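PDB 3DHN: NAD-dependent epimerase/dehydratase from Bacteroides thetaiotaomicron, which probably binds NAD(P) through a Rossmann-type domain and may act as an oxidoreductase or epimerase. Local coordinates for residues A[90-95]-A[142-147]; A[104-109]-A[202-207]; A[111-116]-A[122-127]; A[147-150]-A[156-159]. All coordinates share one frame; numbering follows the deposited sequence.

Interaction 1: residues A[90-95]-A[142-147]; sequences KVYLTI and GEFYLN
On one face of the mostly parallel Rossmann-type sheet, helices 87-101 and 135-149 lie next to each other, and Tyr92 and Phe144 fill the space between them. The contact is apolar and made largely by the phenyl ring of Phe144. With CG anti to the backbone N (chi1 179°), this ring reaches across from its own helix to the neighbouring one. Tyr92 CB stands over the ring centre, 3.5 Å from the Phe144 centroid and only 8° off the normal, a CH-pi contact. The phenol ring continues past Phe144 toward Met109 and Leu141, and Tyr92 CD2 remains 4.0 Å from Phe144 CB. The two rings meet obliquely (centroids 5.4 Å apart, planes at 43°), and it is the Tyr92 methylene that lies over the phenyl. Backbone is touched too: Phe144 CZ comes within 3.7 Å of Tyr92 O. Tyr92 and Phe144 are both buried and both also reach Met109 of strand 106-110, so the helix pair is seated on the sheet as well as joined to itself. With an alanine here instead of Phe144, a gap would probably open between the helices, and Tyr92 CB and Met109 would lose the ring that packs against them. Leu93, one residue further along helix 87-101, also packs against Phe148 on the partly exposed side. Its branch point lies in the plane of the Phe144 ring, at the edge, with Leu93 CG 3.9 Å from Phe144 CE1.

Interaction 2: residues A[104-109]-A[202-207]; sequences VNRFLM and IDELEH
Arg106 NH2 donates twice to Glu204. The salt bridge from Arg106 NH2 to Glu204 OE2 is 2.7 Å long with an N-H...O angle of 153°; the oxygen lies in the guanidinium plane but is met on its anti side, with guanidinium and carboxylate planes 47° apart. The second bond, Arg106 NH2 to Glu204 O at 3.1 Å, is more bent and comes from above the carbonyl plane. A water extends this grip, accepting from Arg106 NE at 3.0 Å and donating to Leu205 O at 2.8 Å. Arg106 NH1 turns to other partners, Asp156 OD2 and His210 O, while Glu204 OE2 also takes the backbone N-H groups of Lys209 and His210. The chain of Glu204 bends at chi2, which brings its carboxylate within reach of Arg106. In the Rossmann-type fold this joins central strand 106-110 to helix 194-206; the axes of 106-109 and 202-206 run antiparallel (171°), 10.2 Å apart at closest approach. Further along the strand the contact becomes apolar. The two methyls of Leu108 divide the work: Leu108 CD2 lies 3.8 Å from Glu204 CG, and Leu108 CD1 meets Leu205 CD1 at 4.0 Å, where Leu205 also touches Ala70 of the adjoining strand.

Interaction 3: residues A[111-116]-A[122-127]; sequences GGAGSL and LRLMDS
The guanidinium of Arg123 meets Ser115 at its edge: Arg123 NH1 donates to Ser115 O at 2.8 Å, with the oxygen in the guanidinium plane and the nitrogen in the carbonyl plane. The side chain is extended from CG to NE, and on the way Arg123 CD passes 3.6 Å from Ser115 O, so methylene and N-H touch the same carbonyl. With a leucine in place of Arg123, Ser115 O would probably be left without this donor and the turn less firmly tied to the strand. That turn is a type I beta turn from Ala113 to Leu116, closed by Leu116 N to Ala113 O at 3.0 Å. It leads into the small beta hairpin of strands 117-119 and 122-123; Leu116, just before strand 117-119, pairs with Leu124, just after strand 122-123. Leu124 N reaches Leu116 O at 2.9 Å, nearly along the C=O axis (178°), and Arg123 CA adds a CA-H...O contact to Leu116 O at 3.3 Å. A further bond from Met125 N to Gly114 O is doubtful, because the oxygen is modelled too close to a neighbouring atom. Around these bonds the packing is apolar. Leu124 CD2 lies 3.9 Å from Ala113 CB, and the methyl end of selenomethionine Met125 brings CE to 3.9 Å from Ser115 CA, beside Leu146 and Val138 of helix 135-149. Ser115 OG bonds to Arg214 NH1.

Interaction 4: residues A[147-150]-A[156-159]; sequences NFLM and DWVF
Trp157 NE1 is hydrogen-bonded to Glu152 O in the connection that follows Leu149 and Met150, which helps fix the rotation of the indole beside the last residues of segment 147-150. Leu149 O also comes near, 3.1 Å from Trp157 CZ2, but its angle to NE1 is too poor for a hydrogen bond. The rest is apolar. Leu149 CB stands above the indole, 4.1 Å from the centroid of the Trp157 six-membered ring and 9° off its normal, a CH-pi contact displaced toward the rim of the whole bicycle. From there the leucine bridges two aromatics. Leu149 CD1 touches Trp157 CE3 at 3.9 Å and, more tightly, Phe159 CD1 at 3.6 Å, where the leucine and phenylalanine side chains cross at about a right angle. Trp157 has CG between the backbone N and the carbonyl carbon (chi1 60°), the crowded position for a first torsion, and this lays the indole against the leucine. SE of selenomethionine Met150 lies at the indole edge, near the ring plane and 4.3 Å from Trp157 CH2. Trp157 and Phe159 share one side of strand 156-161; Val158, between them, points the other way, and its side chain touches Phe215 and Arg106. The arrangement belongs to the beta-alpha-beta crossover in which helix 135-149 links parallel strands 106-110 and 156-161. Leu149 also packs on Phe144 of its own helix and Ile96 of helix 87-101, while Phe159 meets the Tyr145 ring, nearly parallel to it, and Met109 on the adjacent strand.

In the fold
Interactions 1 and 4 share helix 135-149 and Asn147, with centres about 9 Å apart, on the sheet face covered by helices 87-101 and 135-149. Interaction 2 lies on the other face, where helix 194-206 packs on strand 106-110; that strand neighbours strand 156-161 of interaction 4, and the Arg106-Asp156 salt bridge joins the two contacts. Met109, on the strand used by interaction 2, packs on Tyr92 and Phe144 of interaction 1 on the opposite face. Interaction 3, about 23 Å from interaction 2 between centres, reaches helix 135-149 through Arg123 and Met125. Along the chain, 3 is nested within the loops closed by 1 and 2, and 4 within that of 2. The central strands of the Rossmann-type domain are thus packed from both faces.

Interaction 1: residues A[90-95]-A[142-147]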
# COMPACT_ATOMS: atom_id res chain seq x y z
N LYS A 90 -5.04 -15.52 1.23
CA LYS A 90 -6.47 -15.65 1.02
C LYS A 90 -7.20 -14.33 1.28
O LYS A 90 -8.14 -14.00 0.57
CB LYS A 90 -7.04 -16.75 1.93
N VAL A 91 -6.75 -13.59 2.29
CA VAL A 91 -7.38 -12.31 2.62
C VAL A 91 -7.03 -11.22 1.60
O VAL A 91 -7.87 -10.37 1.31
CB VAL A 91 -6.98 -11.83 4.03
CG1 VAL A 91 -7.50 -10.43 4.26
CG2 VAL A 91 -7.54 -12.78 5.08
N TYR A 92 -5.80 -11.25 1.09
CA TYR A 92 -5.39 -10.26 0.09
C TYR A 92 -6.31 -10.38 -1.12
O TYR A 92 -6.68 -9.38 -1.73
CB TYR A 92 -3.93 -10.48 -0.36
CG TYR A 92 -2.87 -10.12 0.66
CD1 TYR A 92 -2.98 -8.97 1.44
CD2 TYR A 92 -1.72 -10.91 0.81
CE1 TYR A 92 -1.99 -8.61 2.34
CE2 TYR A 92 -0.71 -10.56 1.70
CZ TYR A 92 -0.85 -9.40 2.47
OH TYR A 92 0.13 -9.05 3.37
N LEU A 93 -6.67 -11.62 -1.45
CA LEU A 93 -7.55 -11.90 -2.59
C LEU A 93 -8.97 -11.41 -2.37
O LEU A 93 -9.56 -10.79 -3.25
CB LEU A 93 -7.59 -13.40 -2.88
CG LEU A 93 -6.87 -13.91 -4.13
CD1 LEU A 93 -7.25 -15.38 -4.36
CD2 LEU A 93 -7.26 -13.08 -5.35
N THR A 94 -9.52 -11.70 -1.19
CA THR A 94 -10.88 -11.29 -0.85
C THR A 94 -11.06 -9.78 -0.99
O THR A 94 -12.11 -9.31 -1.41
CB THR A 94 -11.25 -11.71 0.59
OG1 THR A 94 -11.18 -13.13 0.72
CG2 THR A 94 -12.66 -11.25 0.95
N ILE A 95 -10.02 -9.03 -0.62
CA ILE A 95 -10.08 -7.58 -0.71
C ILE A 95 -10.19 -7.07 -2.15
O ILE A 95 -11.10 -6.29 -2.46
CB ILE A 95 -8.84 -6.94 -0.04
CG1 ILE A 95 -8.90 -7.18 1.47
CG2 ILE A 95 -8.79 -5.44 -0.34
CD1 ILE A 95 -7.64 -6.76 2.22
N GLY A 142 4.89 -10.98 -1.25
CA GLY A 142 5.56 -11.04 -2.53
C GLY A 142 4.91 -12.03 -3.46
O GLY A 142 4.85 -11.82 -4.68
N GLU A 143 4.41 -13.12 -2.89
CA GLU A 143 3.76 -14.17 -3.67
C GLU A 143 2.41 -13.73 -4.21
O GLU A 143 2.00 -14.14 -5.29
CB GLU A 143 3.60 -15.44 -2.83
CG GLU A 143 4.08 -16.69 -3.54
CD GLU A 143 5.60 -16.83 -3.52
OE1 GLU A 143 6.12 -17.50 -2.61
OE2 GLU A 143 6.26 -16.26 -4.41
N PHE A 144 1.71 -12.89 -3.46
CA PHE A 144 0.41 -12.41 -3.91
C PHE A 144 0.58 -11.60 -5.20
O PHE A 144 -0.16 -11.80 -6.16
CB PHE A 144 -0.25 -11.53 -2.85
CG PHE A 144 -1.57 -10.98 -3.28
CD1 PHE A 144 -2.66 -11.84 -3.47
CD2 PHE A 144 -1.74 -9.63 -3.53
CE1 PHE A 144 -3.88 -11.36 -3.92
CE2 PHE A 144 -2.97 -9.13 -3.98
CZ PHE A 144 -4.03 -10.00 -4.17
N TYR A 145 1.54 -10.69 -5.20
CA TYR A 145 1.81 -9.85 -6.36
C TYR A 145 2.24 -10.70 -7.55
O TYR A 145 1.65 -10.63 -8.63
CB TYR A 145 2.92 -8.83 -6.02
CG TYR A 145 3.64 -8.22 -7.21
CD1 TYR A 145 2.96 -7.43 -8.14
CD2 TYR A 145 5.00 -8.46 -7.42
CE1 TYR A 145 3.61 -6.89 -9.25
CE2 TYR A 145 5.67 -7.92 -8.53
CZ TYR A 145 4.96 -7.14 -9.44
OH TYR A 145 5.60 -6.62 -10.55
N LEU A 146 3.26 -11.52 -7.33
CA LEU A 146 3.82 -12.38 -8.37
C LEU A 146 2.87 -13.41 -8.97
O LEU A 146 2.85 -13.61 -10.19
CB LEU A 146 5.05 -13.10 -7.82
CG LEU A 146 6.47 -12.76 -8.28
CD1 LEU A 146 6.56 -11.34 -8.83
CD2 LEU A 146 7.41 -12.97 -7.11
N ASN A 147 2.08 -14.07 -8.13
CA ASN A 147 1.19 -15.12 -8.62
C ASN A 147 -0.27 -14.75 -8.81
O ASN A 147 -1.04 -15.54 -9.37
CB ASN A 147 1.30 -16.35 -7.71
CG ASN A 147 2.73 -16.89 -7.62
OD1 ASN A 147 3.43 -17.00 -8.63
ND2 ASN A 147 3.16 -17.24 -6.41

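Interaction 2: residues A[104-109]-A[202-207]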
# COMPACT_ATOMS: atom_id res chain seq x y z
N VAL A 104 -15.58 -0.52 -8.71
CA VAL A 104 -14.55 0.52 -8.79
C VAL A 104 -13.48 0.10 -9.80
O VAL A 104 -13.12 -1.08 -9.89
CB VAL A 104 -13.91 0.81 -7.41
CG1 VAL A 104 -14.95 0.62 -6.30
CG2 VAL A 104 -12.70 -0.04 -7.21
N ASN A 105 -12.96 1.07 -10.54
CA ASN A 105 -11.97 0.80 -11.57
C ASN A 105 -10.51 1.06 -11.20
O ASN A 105 -9.61 0.75 -11.99
CB ASN A 105 -12.32 1.62 -12.82
CG ASN A 105 -13.75 1.39 -13.29
OD1 ASN A 105 -14.15 0.26 -13.57
ND2 ASN A 105 -14.52 2.47 -13.39
N ARG A 106 -10.26 1.61 -10.02
CA ARG A 106 -8.90 1.92 -9.58
C ARG A 106 -8.62 1.41 -8.16
O ARG A 106 -9.31 1.78 -7.21
CB ARG A 106 -8.69 3.43 -9.63
CG ARG A 106 -7.31 3.91 -9.24
CD ARG A 106 -6.38 4.03 -10.44
NE ARG A 106 -5.24 4.88 -10.11
CZ ARG A 106 -4.03 4.78 -10.66
NH1 ARG A 106 -3.79 3.87 -11.60
NH2 ARG A 106 -3.06 5.58 -10.25
N PHE A 107 -7.58 0.58 -8.03
CA PHE A 107 -7.21 0.00 -6.74
C PHE A 107 -5.71 0.15 -6.50
O PHE A 107 -4.91 -0.29 -7.32
CB PHE A 107 -7.61 -1.48 -6.73
CG PHE A 107 -7.16 -2.26 -5.52
CD1 PHE A 107 -7.66 -1.96 -4.25
CD2 PHE A 107 -6.28 -3.33 -5.65
CE1 PHE A 107 -7.28 -2.71 -3.14
CE2 PHE A 107 -5.90 -4.09 -4.55
CZ PHE A 107 -6.40 -3.78 -3.29
N LEU A 108 -5.34 0.78 -5.39
CA LEU A 108 -3.92 0.95 -5.04
C LEU A 108 -3.63 0.17 -3.76
O LEU A 108 -4.38 0.24 -2.79
CB LEU A 108 -3.59 2.43 -4.82
CG LEU A 108 -3.83 3.36 -6.02
CD1 LEU A 108 -5.22 4.00 -5.90
CD2 LEU A 108 -2.77 4.44 -6.04
N MSE A 109 -2.54 -0.59 -3.77
CA MSE A 109 -2.20 -1.43 -2.62
C MSE A 109 -0.81 -1.17 -2.05
O MSE A 109 0.15 -0.98 -2.78
CB MSE A 109 -2.32 -2.90 -3.04
CG MSE A 109 -2.15 -3.92 -1.91
SE MSE A 109 -2.26 -5.77 -2.56
CE MSE A 109 -1.69 -6.71 -0.97
N ILE A 202 -0.45 9.23 -2.46
CA ILE A 202 -1.56 10.13 -2.79
C ILE A 202 -1.28 10.88 -4.10
O ILE A 202 -2.21 11.26 -4.81
CB ILE A 202 -1.85 11.12 -1.64
CG1 ILE A 202 -2.20 10.34 -0.37
CG2 ILE A 202 -3.07 12.00 -2.00
CD1 ILE A 202 -3.27 9.26 -0.59
N ASP A 203 -0.01 11.07 -4.44
CA ASP A 203 0.36 11.71 -5.71
C ASP A 203 -0.11 10.80 -6.86
O ASP A 203 -0.61 11.29 -7.88
CB ASP A 203 1.88 11.88 -5.82
CG ASP A 203 2.38 13.13 -5.12
OD1 ASP A 203 1.56 13.86 -4.52
OD2 ASP A 203 3.60 13.38 -5.19
N GLU A 204 0.08 9.49 -6.70
CA GLU A 204 -0.31 8.51 -7.72
C GLU A 204 -1.83 8.46 -7.83
O GLU A 204 -2.39 8.26 -8.90
CB GLU A 204 0.25 7.12 -7.36
CG GLU A 204 -0.11 6.00 -8.34
CD GLU A 204 0.26 6.30 -9.79
OE1 GLU A 204 1.27 6.99 -10.03
OE2 GLU A 204 -0.45 5.84 -10.70
N LEU A 205 -2.50 8.66 -6.70
CA LEU A 205 -3.95 8.66 -6.65
C LEU A 205 -4.51 9.91 -7.35
O LEU A 205 -5.42 9.82 -8.17
CB LEU A 205 -4.42 8.67 -5.20
CG LEU A 205 -5.91 8.93 -4.95
CD1 LEU A 205 -6.71 7.67 -5.25
CD2 LEU A 205 -6.11 9.36 -3.51
N GLU A 206 -3.93 11.06 -7.03
CA GLU A 206 -4.37 12.33 -7.60
C GLU A 206 -3.99 12.53 -9.08
O GLU A 206 -4.79 13.02 -9.87
CB GLU A 206 -3.83 13.48 -6.76
CG GLU A 206 -4.33 14.86 -7.14
CD GLU A 206 -3.82 15.95 -6.21
OE1 GLU A 206 -4.35 16.09 -5.08
OE2 GLU A 206 -2.87 16.66 -6.60
N HIS A 207 -2.77 12.16 -9.44
CA HIS A 207 -2.29 12.28 -10.82
C HIS A 207 -1.68 10.96 -11.28
O HIS A 207 -0.47 10.77 -11.23
CB HIS A 207 -1.24 13.38 -10.94
CG HIS A 207 -1.78 14.75 -10.66
ND1 HIS A 207 -2.89 15.26 -11.29
CD2 HIS A 207 -1.34 15.73 -9.82
CE1 HIS A 207 -3.12 16.49 -10.85
NE2 HIS A 207 -2.19 16.79 -9.96
O HOH W 1 -6.41 7.20 -8.67

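Interaction 3: residues A[111-116]-A[122-127]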
# COMPACT_ATOMS: atom_id res chain seq x y z
N GLY A 111 2.42 -2.34 -0.95
CA GLY A 111 3.15 -3.58 -1.16
C GLY A 111 4.30 -3.76 -0.19
O GLY A 111 4.31 -3.17 0.89
N GLY A 112 5.27 -4.60 -0.57
CA GLY A 112 6.43 -4.86 0.27
C GLY A 112 7.69 -4.77 -0.56
O GLY A 112 7.63 -4.52 -1.76
N ALA A 113 8.85 -4.98 0.06
CA ALA A 113 10.12 -4.90 -0.65
C ALA A 113 10.61 -6.27 -1.09
O ALA A 113 11.54 -6.38 -1.90
CB ALA A 113 11.17 -4.24 0.24
N GLY A 114 9.98 -7.32 -0.58
CA GLY A 114 10.39 -8.67 -0.92
C GLY A 114 10.51 -9.01 -2.40
O GLY A 114 11.46 -9.70 -2.80
N SER A 115 9.57 -8.54 -3.21
CA SER A 115 9.60 -8.85 -4.65
C SER A 115 10.52 -7.96 -5.49
O SER A 115 10.64 -8.17 -6.69
CB SER A 115 8.18 -8.81 -5.22
OG SER A 115 7.57 -7.55 -4.99
N LEU A 116 11.15 -6.98 -4.86
CA LEU A 116 12.05 -6.08 -5.57
C LEU A 116 13.36 -6.79 -5.89
O LEU A 116 13.80 -7.66 -5.14
CB LEU A 116 12.34 -4.83 -4.73
CG LEU A 116 11.19 -3.83 -4.52
CD1 LEU A 116 11.60 -2.77 -3.50
CD2 LEU A 116 10.84 -3.16 -5.86
N LEU A 122 17.59 -11.72 -9.05
CA LEU A 122 17.53 -12.05 -7.63
C LEU A 122 16.63 -11.10 -6.84
O LEU A 122 16.92 -9.91 -6.75
CB LEU A 122 18.94 -12.03 -7.01
CG LEU A 122 19.04 -12.37 -5.52
CD1 LEU A 122 18.55 -13.80 -5.28
CD2 LEU A 122 20.47 -12.21 -5.03
N ARG A 123 15.55 -11.62 -6.28
CA ARG A 123 14.65 -10.78 -5.49
C ARG A 123 15.06 -10.81 -4.02
O ARG A 123 15.67 -11.78 -3.56
CB ARG A 123 13.20 -11.23 -5.66
CG ARG A 123 12.70 -11.19 -7.11
CD ARG A 123 11.25 -11.65 -7.23
NE ARG A 123 10.85 -11.90 -8.61
CZ ARG A 123 10.38 -10.98 -9.45
NH1 ARG A 123 10.23 -9.72 -9.04
NH2 ARG A 123 10.05 -11.31 -10.69
N LEU A 124 14.76 -9.74 -3.29
CA LEU A 124 15.13 -9.63 -1.88
C LEU A 124 14.68 -10.80 -1.01
O LEU A 124 15.40 -11.21 -0.11
CB LEU A 124 14.60 -8.31 -1.30
CG LEU A 124 14.85 -8.08 0.20
CD1 LEU A 124 16.34 -7.90 0.47
CD2 LEU A 124 14.07 -6.85 0.66
N MSE A 125 13.50 -11.34 -1.28
CA MSE A 125 12.98 -12.46 -0.50
C MSE A 125 13.90 -13.68 -0.52
O MSE A 125 14.07 -14.34 0.51
CB MSE A 125 11.64 -12.94 -1.06
CG MSE A 125 10.57 -11.92 -1.23
SE MSE A 125 9.07 -12.75 -2.12
CE MSE A 125 9.71 -12.72 -3.94
N ASP A 126 14.43 -13.98 -1.70
CA ASP A 126 15.28 -15.15 -1.91
C ASP A 126 16.77 -14.92 -1.68
O ASP A 126 17.57 -15.80 -1.96
CB ASP A 126 15.09 -15.67 -3.34
CG ASP A 126 13.63 -15.83 -3.74
OD1 ASP A 126 12.88 -16.55 -3.04
OD2 ASP A 126 13.22 -15.25 -4.77
N SER A 127 17.13 -13.75 -1.17
CA SER A 127 18.54 -13.43 -0.96
C SER A 127 19.14 -13.77 0.40
O SER A 127 20.35 -13.97 0.52
CB SER A 127 18.77 -11.93 -1.22
OG SER A 127 18.37 -11.16 -0.10

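Interaction 4: residues A[147-150]-A[156-159]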
# COMPACT_ATOMS: atom_id res chain seq x y z
N ASN A 147 2.08 -14.07 -8.13
CA ASN A 147 1.19 -15.12 -8.62
C ASN A 147 -0.27 -14.75 -8.81
O ASN A 147 -1.04 -15.54 -9.37
CB ASN A 147 1.30 -16.35 -7.71
CG ASN A 147 2.73 -16.89 -7.62
OD1 ASN A 147 3.43 -17.00 -8.63
ND2 ASN A 147 3.16 -17.24 -6.41
N PHE A 148 -0.68 -13.57 -8.35
CA PHE A 148 -2.06 -13.15 -8.52
C PHE A 148 -2.21 -11.80 -9.21
O PHE A 148 -2.90 -11.70 -10.23
CB PHE A 148 -2.79 -13.11 -7.18
CG PHE A 148 -3.04 -14.47 -6.59
CD1 PHE A 148 -2.11 -15.07 -5.75
CD2 PHE A 148 -4.21 -15.17 -6.90
CE1 PHE A 148 -2.33 -16.34 -5.22
CE2 PHE A 148 -4.45 -16.45 -6.38
CZ PHE A 148 -3.50 -17.03 -5.53
N LEU A 149 -1.57 -10.76 -8.67
CA LEU A 149 -1.69 -9.44 -9.28
C LEU A 149 -1.19 -9.39 -10.71
O LEU A 149 -1.79 -8.74 -11.56
CB LEU A 149 -0.95 -8.39 -8.44
CG LEU A 149 -1.68 -7.87 -7.20
CD1 LEU A 149 -0.89 -6.71 -6.60
CD2 LEU A 149 -3.08 -7.39 -7.57
N MSE A 150 -0.08 -10.08 -10.98
CA MSE A 150 0.49 -10.08 -12.32
C MSE A 150 -0.41 -10.64 -13.41
O MSE A 150 -0.12 -10.46 -14.59
CB MSE A 150 1.83 -10.82 -12.33
CG MSE A 150 2.99 -10.01 -11.78
SE MSE A 150 3.26 -8.34 -12.75
CE MSE A 150 4.42 -8.99 -14.17
N ASP A 156 -7.78 -1.54 -12.70
CA ASP A 156 -6.52 -0.82 -12.82
C ASP A 156 -5.86 -0.81 -11.45
O ASP A 156 -6.15 0.04 -10.61
CB ASP A 156 -6.73 0.60 -13.34
CG ASP A 156 -5.44 1.39 -13.41
OD1 ASP A 156 -4.35 0.77 -13.37
OD2 ASP A 156 -5.49 2.64 -13.51
N TRP A 157 -4.97 -1.77 -11.22
CA TRP A 157 -4.27 -1.90 -9.94
C TRP A 157 -2.87 -1.33 -9.97
O TRP A 157 -2.24 -1.23 -11.02
CB TRP A 157 -4.19 -3.37 -9.52
CG TRP A 157 -3.45 -4.25 -10.51
CD1 TRP A 157 -3.97 -4.86 -11.61
CD2 TRP A 157 -2.05 -4.58 -10.49
NE1 TRP A 157 -2.99 -5.55 -12.29
CE2 TRP A 157 -1.80 -5.39 -11.62
CE3 TRP A 157 -0.99 -4.26 -9.64
CZ2 TRP A 157 -0.53 -5.90 -11.92
CZ3 TRP A 157 0.28 -4.76 -9.94
CH2 TRP A 157 0.49 -5.57 -11.06
N VAL A 158 -2.38 -0.98 -8.79
CA VAL A 158 -1.03 -0.45 -8.62
C VAL A 158 -0.52 -1.00 -7.29
O VAL A 158 -1.16 -0.83 -6.25
CB VAL A 158 -1.01 1.10 -8.57
CG1 VAL A 158 0.40 1.60 -8.37
CG2 VAL A 158 -1.57 1.68 -9.86
N PHE A 159 0.61 -1.69 -7.34
CA PHE A 159 1.24 -2.28 -6.15
C PHE A 159 2.44 -1.37 -5.84
O PHE A 159 3.38 -1.30 -6.64
CB PHE A 159 1.70 -3.71 -6.48
CG PHE A 159 2.15 -4.52 -5.30
CD1 PHE A 159 1.24 -4.94 -4.34
CD2 PHE A 159 3.48 -4.94 -5.20
CE1 PHE A 159 1.64 -5.79 -3.29
CE2 PHE A 159 3.90 -5.78 -4.17
CZ PHE A 159 2.98 -6.21 -3.20